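Local coordinates for uncharacterized protein (Pyrococcus furiosus, PDB 4XLZ) that probably removes an acetyl group from N,N'-diacetylchitobiose, as a metal-dependent deacetylase of carbohydrate esterase family 14, at residues S147-D150 with H151-T154; N172-D176 with I177-P181; D203-E206 with L207-A211. All blocks are in the same frame, centred on the assembly; numbering follows the deposited sequence.

Overall arrangement
The three contacts are local helix ends, following one another along the chain. Contact 1 (147-154) opens helix 149-164 beside the parallel five-stranded sheet and carries His151 of the cadmium site. Contact 2 (172-181) closes the next helix, 172-176, and leads toward the outermost strand 186-190. Contact 3 (203-211) starts helix 205-213 after the strand 197-200. Contacts 1 and 2 have centres about 29 Å apart, contacts 1 and 3 about 26 Å. Contacts 2 and 3, about 40 Å apart between centres, lie on opposite sides of the chain's centre. Contact 1 joins the metal centre to a subunit interface, contact 2 touches two other subunits, and contact 3 packs within its own chain.

Contact 1: residues S147-D150 with H151-T154; sequences SHPD and HRRT. With CD (cadmium ion), chain G.
His151 and His148 meet at the first turn of a helix, their CB atoms 4.1 Å apart and their ring planes inclined at 32°. NE2 of His151 binds the cadmium ion at 2.3 Å, and His40, Asp43 and a water are further ligands. His148 is the N-cap: Asp150 N donates to its ND1 at 3.1 Å, approaching 17° out of the ring plane. Next to the metal site, Asp150 OD1 bonds to NE2 of His40 and to Thr112 N, so this second-shell carboxylate positions a first-shell ligand. The Asp150 carbonyl accepts twice, from Thr154 N and, at 2.7 Å, from Thr154 OG1, which tucks the threonine hydroxyl against the helix backbone.

Arg152 bends at chi3 (-65°) and folds back over Pro149, one guanidinium face covering the His148 carbonyl carbon and the proline N, while NH2 comes within 3.7 Å of Pro149 CB. Water 1 lies at the guanidinium edge and bridges NH1 to Ser147 O; NH1 also donates to Glu146 O. Across the subunit boundary, NH2 forms a salt bridge with Glu160 of the second subunit, whose Phe156 takes the guanidinium in a cation-pi contact. That Glu160 would probably lose its mate, and Pro149 part of its cover, with an alanine here in place of Arg152. Arg153, extended from CG to NE, passes its CG 3.2 Å from Pro149 O and ends at Leu114 O. The turn thus begins helix 149-164 with Thr154 against Met67 and Asp150 against Thr68 of strand 61-68, and with the second subunit over Arg152.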
loop_
_atom_site.group_PDB
_atom_site.type_symbol
_atom_site.label_atom_id
_atom_site.label_comp_id
_atom_site.label_asym_id
_atom_site.label_seq_id
_atom_site.Cartn_x
_atom_site.Cartn_y
_atom_site.Cartn_z
ATOM N N SER A 147 10.065 18.548 -9.267
ATOM C CA SER A 147 8.702 18.065 -9.406
ATOM C C SER A 147 8.629 16.566 -9.809
ATOM O O SER A 147 7.509 16.050 -9.997
ATOM C CB SER A 147 7.966 18.854 -10.445
ATOM O OG SER A 147 7.917 20.226 -9.883
ATOM N N HIS A 148 9.820 15.913 -9.979
ATOM C CA HIS A 148 9.734 14.496 -10.450
ATOM C C HIS A 148 9.908 13.594 -9.176
ATOM O O HIS A 148 10.963 13.591 -8.536
ATOM C CB HIS A 148 10.925 14.220 -11.418
ATOM C CG HIS A 148 10.623 13.017 -12.278
ATOM N ND1 HIS A 148 10.128 11.820 -11.763
ATOM C CD2 HIS A 148 10.641 12.869 -13.627
ATOM C CE1 HIS A 148 9.867 10.984 -12.757
ATOM N NE2 HIS A 148 10.166 11.616 -13.925
ATOM N N PRO A 149 8.860 12.830 -8.914
ATOM C CA PRO A 149 8.915 11.993 -7.639
ATOM C C PRO A 149 10.075 10.981 -7.752
ATOM O O PRO A 149 10.690 10.641 -6.743
ATOM C CB PRO A 149 7.575 11.246 -7.633
ATOM C CG PRO A 149 7.058 11.279 -9.068
ATOM C CD PRO A 149 7.555 12.680 -9.609
ATOM N N ASP A 150 10.449 10.516 -8.995
ATOM C CA ASP A 150 11.561 9.554 -9.036
ATOM C C ASP A 150 12.837 10.257 -8.563
ATOM O O ASP A 150 13.749 9.614 -8.043
ATOM C CB ASP A 150 11.840 9.062 -10.496
ATOM C CG ASP A 150 10.750 8.195 -11.078
ATOM O OD1 ASP A 150 10.740 7.967 -12.315
ATOM O OD2 ASP A 150 9.819 7.676 -10.362
ATOM N N HIS A 151 13.029 11.554 -8.887
ATOM C CA HIS A 151 14.254 12.213 -8.426
ATOM C C HIS A 151 14.252 12.428 -6.905
ATOM O O HIS A 151 15.270 12.138 -6.265
ATOM C CB HIS A 151 14.328 13.597 -9.156
ATOM C CG HIS A 151 14.958 13.460 -10.517
ATOM N ND1 HIS A 151 16.038 14.234 -10.871
ATOM C CD2 HIS A 151 14.731 12.550 -11.501
ATOM C CE1 HIS A 151 16.425 13.833 -12.121
ATOM N NE2 HIS A 151 15.605 12.884 -12.542
ATOM N N ARG A 152 13.128 12.931 -6.342
ATOM C CA ARG A 152 13.114 13.176 -4.894
ATOM C C ARG A 152 13.307 11.803 -4.150
ATOM O O ARG A 152 14.123 11.741 -3.222
ATOM C CB ARG A 152 11.743 13.712 -4.490
ATOM C CG ARG A 152 11.459 15.115 -5.064
ATOM C CD ARG A 152 10.149 15.652 -4.469
ATOM N NE ARG A 152 8.962 14.885 -4.861
ATOM C CZ ARG A 152 8.016 15.253 -5.665
ATOM N NH1 ARG A 152 8.118 16.409 -6.381
ATOM N NH2 ARG A 152 6.980 14.472 -5.876
ATOM N N ARG A 153 12.600 10.805 -4.632
ATOM C CA ARG A 153 12.720 9.502 -3.947
ATOM C C ARG A 153 14.135 8.903 -4.072
ATOM O O ARG A 153 14.629 8.306 -3.077
ATOM C CB ARG A 153 11.679 8.537 -4.447
ATOM C CG ARG A 153 10.232 8.998 -4.027
ATOM C CD ARG A 153 9.164 8.187 -4.706
ATOM N NE ARG A 153 7.896 8.619 -4.144
ATOM C CZ ARG A 153 6.830 7.864 -4.173
ATOM N NH1 ARG A 153 6.764 6.669 -4.862
ATOM N NH2 ARG A 153 5.708 8.326 -3.469
ATOM N N THR A 154 14.787 9.054 -5.262
ATOM C CA THR A 154 16.129 8.528 -5.315
ATOM C C THR A 154 17.019 9.163 -4.298
ATOM O O THR A 154 17.883 8.486 -3.655
ATOM C CB THR A 154 16.647 8.767 -6.772
ATOM O OG1 THR A 154 15.881 8.001 -7.685
ATOM C CG2 THR A 154 18.127 8.283 -6.871
HETATM CD CD CD G . 16.030 12.037 -14.629
HETATM O O HOH W 1 5.862 16.975 -8.062
HETATM O O HOH W 2 14.010 13.245 -15.695
#

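Contact 2: residues N172-D176 with I177-P181; sequences NIDID and IGLKP
Ile175 and Pro181 cross at about a right angle, the isoleucine CG1 3.9 Å from the proline CD. Chi1 of Ile175 (-89°) puts CG1 beside its backbone N and chi2 (54°) turns CD1 toward the loop, where it also lies 3.4 Å from Leu179 O. Asp174 and Leu179 meet more slantwise: the CD1 branch of Leu179 slants across the Asp174 carboxylate, nearest OD2 at 3.8 Å. The charge is met by other partners, OD1 by Arg129 of the same chain and OD2 by Lys126 of the third subunit. On another side of the turn, CG2 of Ile173 packs at 4.2 Å on CG2 of Ile177, whose CG1 is wedged between its own backbone N and carbonyl carbon (chi1 61°) and rests over the carbonyl oxygens of Ile173 and Asp174.

A Schellman motif places Leu179 and the loop up to Pro181. Leu179 N donates to Asp174 O at 2.8 Å and Gly178 N to Ile175 O at 3.1 Å, with Gly178 at positive phi as the C-prime residue. A CB at these backbone angles would press on the carbonyl oxygen of Ile177. Ile177 N is shared between Ile173 O and Asp174 O, reaching the latter from the face of its carbonyl plane opposite to Leu179 N.

The motif ends helix 172-176 and turns the chain toward strand 186-190. Leu179 packs on Lys126 and Lys130 of helix 118-131, Ile173 on Trp106 of the third subunit, and Pro181 on Glu77 of the fourth.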
loop_
_atom_site.group_PDB
_atom_site.type_symbol
_atom_site.label_atom_id
_atom_site.label_comp_id
_atom_site.label_asym_id
_atom_site.label_seq_id
_atom_site.Cartn_x
_atom_site.Cartn_y
_atom_site.Cartn_z
ATOM N N ASN A 172 18.354 -8.068 7.444
ATOM C CA ASN A 172 19.286 -8.958 8.118
ATOM C C ASN A 172 19.562 -10.190 7.293
ATOM O O ASN A 172 20.585 -10.833 7.631
ATOM C CB ASN A 172 18.743 -9.370 9.566
ATOM C CG ASN A 172 17.460 -10.246 9.464
ATOM O OD1 ASN A 172 16.435 -9.788 8.960
ATOM N ND2 ASN A 172 17.580 -11.507 9.665
ATOM N N ILE A 173 18.791 -10.586 6.262
ATOM C CA ILE A 173 19.146 -11.812 5.524
ATOM C C ILE A 173 20.472 -11.537 4.774
ATOM O O ILE A 173 21.238 -12.477 4.503
ATOM C CB ILE A 173 18.036 -12.212 4.580
ATOM C CG1 ILE A 173 16.796 -12.483 5.405
ATOM C CG2 ILE A 173 18.373 -13.580 3.902
ATOM C CD1 ILE A 173 16.949 -13.454 6.640
ATOM N N ASP A 174 20.818 -10.278 4.439
ATOM C CA ASP A 174 22.129 -9.993 3.819
ATOM C C ASP A 174 23.231 -10.508 4.720
ATOM O O ASP A 174 24.106 -11.140 4.183
ATOM C CB ASP A 174 22.260 -8.433 3.723
ATOM C CG ASP A 174 21.550 -7.827 2.567
ATOM O OD1 ASP A 174 21.552 -6.525 2.544
ATOM O OD2 ASP A 174 20.993 -8.554 1.675
ATOM N N ILE A 175 23.179 -10.226 6.010
ATOM C CA ILE A 175 24.265 -10.560 6.927
ATOM C C ILE A 175 24.244 -12.070 6.994
ATOM O O ILE A 175 25.326 -12.721 6.914
ATOM C CB ILE A 175 23.917 -10.006 8.303
ATOM C CG1 ILE A 175 24.385 -8.566 8.540
ATOM C CG2 ILE A 175 24.719 -10.684 9.423
ATOM C CD1 ILE A 175 23.951 -7.492 7.495
ATOM N N ASP A 176 23.048 -12.700 6.961
ATOM C CA ASP A 176 23.018 -14.183 7.020
ATOM C C ASP A 176 23.603 -14.885 5.827
ATOM O O ASP A 176 23.977 -16.078 5.936
ATOM C CB ASP A 176 21.572 -14.719 7.171
ATOM C CG ASP A 176 20.892 -14.195 8.434
ATOM O OD1 ASP A 176 19.684 -14.040 8.434
ATOM O OD2 ASP A 176 21.547 -13.812 9.418
ATOM N N ILE A 177 23.632 -14.263 4.654
ATOM C CA ILE A 177 24.220 -14.875 3.441
ATOM C C ILE A 177 25.596 -14.334 3.170
ATOM O O ILE A 177 26.147 -14.671 2.115
ATOM C CB ILE A 177 23.396 -14.736 2.199
ATOM C CG1 ILE A 177 23.153 -13.237 1.773
ATOM C CG2 ILE A 177 21.954 -15.307 2.455
ATOM C CD1 ILE A 177 22.878 -13.061 0.285
ATOM N N GLY A 178 26.174 -13.561 4.076
ATOM C CA GLY A 178 27.598 -13.184 4.021
ATOM C C GLY A 178 27.880 -11.780 3.511
ATOM O O GLY A 178 29.064 -11.354 3.303
ATOM N N LEU A 179 26.818 -10.989 3.354
ATOM C CA LEU A 179 26.972 -9.534 3.022
ATOM C C LEU A 179 26.962 -8.735 4.295
ATOM O O LEU A 179 25.859 -8.407 4.844
ATOM C CB LEU A 179 25.838 -9.001 2.061
ATOM C CG LEU A 179 25.752 -9.688 0.742
ATOM C CD1 LEU A 179 24.423 -9.071 0.154
ATOM C CD2 LEU A 179 27.012 -9.116 -0.056
ATOM N N LYS A 180 28.143 -8.377 4.767
ATOM C CA LYS A 180 28.283 -7.748 6.057
ATOM C C LYS A 180 27.868 -6.246 6.028
ATOM O O LYS A 180 27.857 -5.606 4.952
ATOM C CB LYS A 180 29.764 -7.804 6.449
ATOM C CG LYS A 180 30.170 -9.292 6.840
ATOM C CD LYS A 180 31.626 -9.296 7.404
ATOM C CE LYS A 180 31.782 -8.497 8.813
ATOM N NZ LYS A 180 31.003 -9.104 10.032
ATOM N N PRO A 181 27.647 -5.615 7.156
ATOM C CA PRO A 181 27.358 -4.192 7.206
ATOM C C PRO A 181 28.511 -3.433 6.588
ATOM O O PRO A 181 29.732 -3.861 6.713
ATOM C CB PRO A 181 27.236 -3.846 8.695
ATOM C CG PRO A 181 26.819 -5.236 9.325
ATOM C CD PRO A 181 27.533 -6.252 8.508
#

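Contact 3: residues D203-E206 with L207-A211; sequences DLME and LKLKA
Leu204 and Leu207 touch through their CD2 methyls at 4.3 Å, one apolar pair on the side of the turn that faces helix 43-57, where both rest on Lys53. A second apolar pair joins CG of Met205, a selenomethionine, to CD1 of Leu209, also at 4.3 Å; this side lies against helix 221-240, with Arg232 touching both residues. Leu209 CG anti to its carbonyl carbon (chi1 -60°) settles 3.3 Å from Met205 O.

Backbone bonds make this the first turn of helix 205-213, with Leu204 as N-cap: Lys208 N donates to Leu204 O at 2.9 Å, and the i to i+4 pattern continues with Leu209 N to Met205 O and Lys210 N to Glu206 O. Water 3 extends the polar network at the start, donating to Asp203 O and accepting from Leu207 N at 3.0 Å.

The charged ends reach beyond the turn. Glu206, bent at chi2 (-57°), forms a salt bridge through OE1 with Arg232. Lys208 is extended along its length, and its NZ pairs with Glu248 of strand 247-250 and donates to Ile46 O in helix 43-57.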
loop_
_atom_site.group_PDB
_atom_site.type_symbol
_atom_site.label_atom_id
_atom_site.label_comp_id
_atom_site.label_asym_id
_atom_site.label_seq_id
_atom_site.Cartn_x
_atom_site.Cartn_y
_atom_site.Cartn_z
ATOM N N ASP A 203 37.587 21.820 -19.113
ATOM C CA ASP A 203 38.201 21.119 -20.289
ATOM C C ASP A 203 37.549 19.795 -20.676
ATOM O O ASP A 203 37.886 19.180 -21.695
ATOM C CB ASP A 203 39.677 20.836 -19.961
ATOM C CG ASP A 203 40.515 22.150 -19.934
ATOM O OD1 ASP A 203 40.088 23.192 -20.573
ATOM O OD2 ASP A 203 41.543 22.088 -19.227
ATOM N N LEU A 204 36.572 19.343 -19.850
ATOM C CA LEU A 204 35.799 18.144 -20.176
ATOM C C LEU A 204 34.396 18.417 -20.582
ATOM O O LEU A 204 33.620 17.482 -20.779
ATOM C CB LEU A 204 35.744 17.283 -18.873
ATOM C CG LEU A 204 37.097 16.682 -18.529
ATOM C CD1 LEU A 204 37.019 15.974 -17.161
ATOM C CD2 LEU A 204 37.516 15.678 -19.628
HETATM N N MSE A 205 34.031 19.677 -20.857
HETATM C CA MSE A 205 32.683 19.976 -21.191
HETATM C C MSE A 205 32.261 19.287 -22.469
HETATM O O MSE A 205 31.117 18.774 -22.615
HETATM C CB MSE A 205 32.503 21.521 -21.272
HETATM C CG MSE A 205 31.092 21.918 -21.587
HETATM SE SE MSE A 205 29.827 21.397 -20.168
HETATM C CE MSE A 205 28.452 22.766 -20.610
ATOM N N GLU A 206 33.074 19.335 -23.556
ATOM C CA GLU A 206 32.579 18.742 -24.742
ATOM C C GLU A 206 32.409 17.198 -24.628
ATOM O O GLU A 206 31.501 16.694 -25.224
ATOM C CB GLU A 206 33.643 19.053 -25.903
ATOM C CG GLU A 206 33.617 20.621 -26.273
ATOM C CD GLU A 206 32.210 21.187 -26.710
ATOM O OE1 GLU A 206 31.833 22.125 -26.050
ATOM O OE2 GLU A 206 31.489 20.663 -27.634
ATOM N N LEU A 207 33.296 16.556 -23.882
ATOM C CA LEU A 207 33.146 15.090 -23.603
ATOM C C LEU A 207 31.799 14.881 -22.802
ATOM O O LEU A 207 31.060 13.938 -23.179
ATOM C CB LEU A 207 34.332 14.587 -22.840
ATOM C CG LEU A 207 34.182 13.062 -22.501
ATOM C CD1 LEU A 207 33.927 12.217 -23.799
ATOM C CD2 LEU A 207 35.355 12.542 -21.640
ATOM N N LYS A 208 31.592 15.692 -21.780
ATOM C CA LYS A 208 30.306 15.562 -21.009
ATOM C C LYS A 208 29.160 15.680 -21.963
ATOM O O LYS A 208 28.189 14.877 -21.957
ATOM C CB LYS A 208 30.236 16.690 -19.973
ATOM C CG LYS A 208 28.832 16.656 -19.275
ATOM C CD LYS A 208 28.891 17.616 -18.127
ATOM C CE LYS A 208 27.436 17.517 -17.505
ATOM N NZ LYS A 208 27.416 17.996 -16.133
ATOM N N LEU A 209 29.101 16.711 -22.840
ATOM C CA LEU A 209 27.972 16.817 -23.682
ATOM C C LEU A 209 27.828 15.669 -24.702
ATOM O O LEU A 209 26.721 15.261 -25.044
ATOM C CB LEU A 209 28.014 18.178 -24.523
ATOM C CG LEU A 209 28.026 19.360 -23.580
ATOM C CD1 LEU A 209 28.153 20.645 -24.512
ATOM C CD2 LEU A 209 26.610 19.579 -22.981
ATOM N N LYS A 210 28.984 15.107 -25.137
ATOM C CA LYS A 210 28.901 13.939 -26.001
ATOM C C LYS A 210 28.258 12.711 -25.249
ATOM O O LYS A 210 27.469 11.949 -25.892
ATOM C CB LYS A 210 30.331 13.617 -26.520
ATOM C CG LYS A 210 30.336 12.417 -27.449
ATOM C CD LYS A 210 31.843 12.042 -27.881
ATOM C CE LYS A 210 31.699 10.969 -28.972
ATOM N NZ LYS A 210 33.106 10.444 -29.181
ATOM N N ALA A 211 28.717 12.566 -24.002
ATOM C CA ALA A 211 28.146 11.454 -23.196
ATOM C C ALA A 211 26.675 11.646 -22.948
ATOM O O ALA A 211 25.890 10.647 -22.834
ATOM C CB ALA A 211 28.974 11.301 -21.880
HETATM O O HOH W 3 36.048 17.711 -23.430
#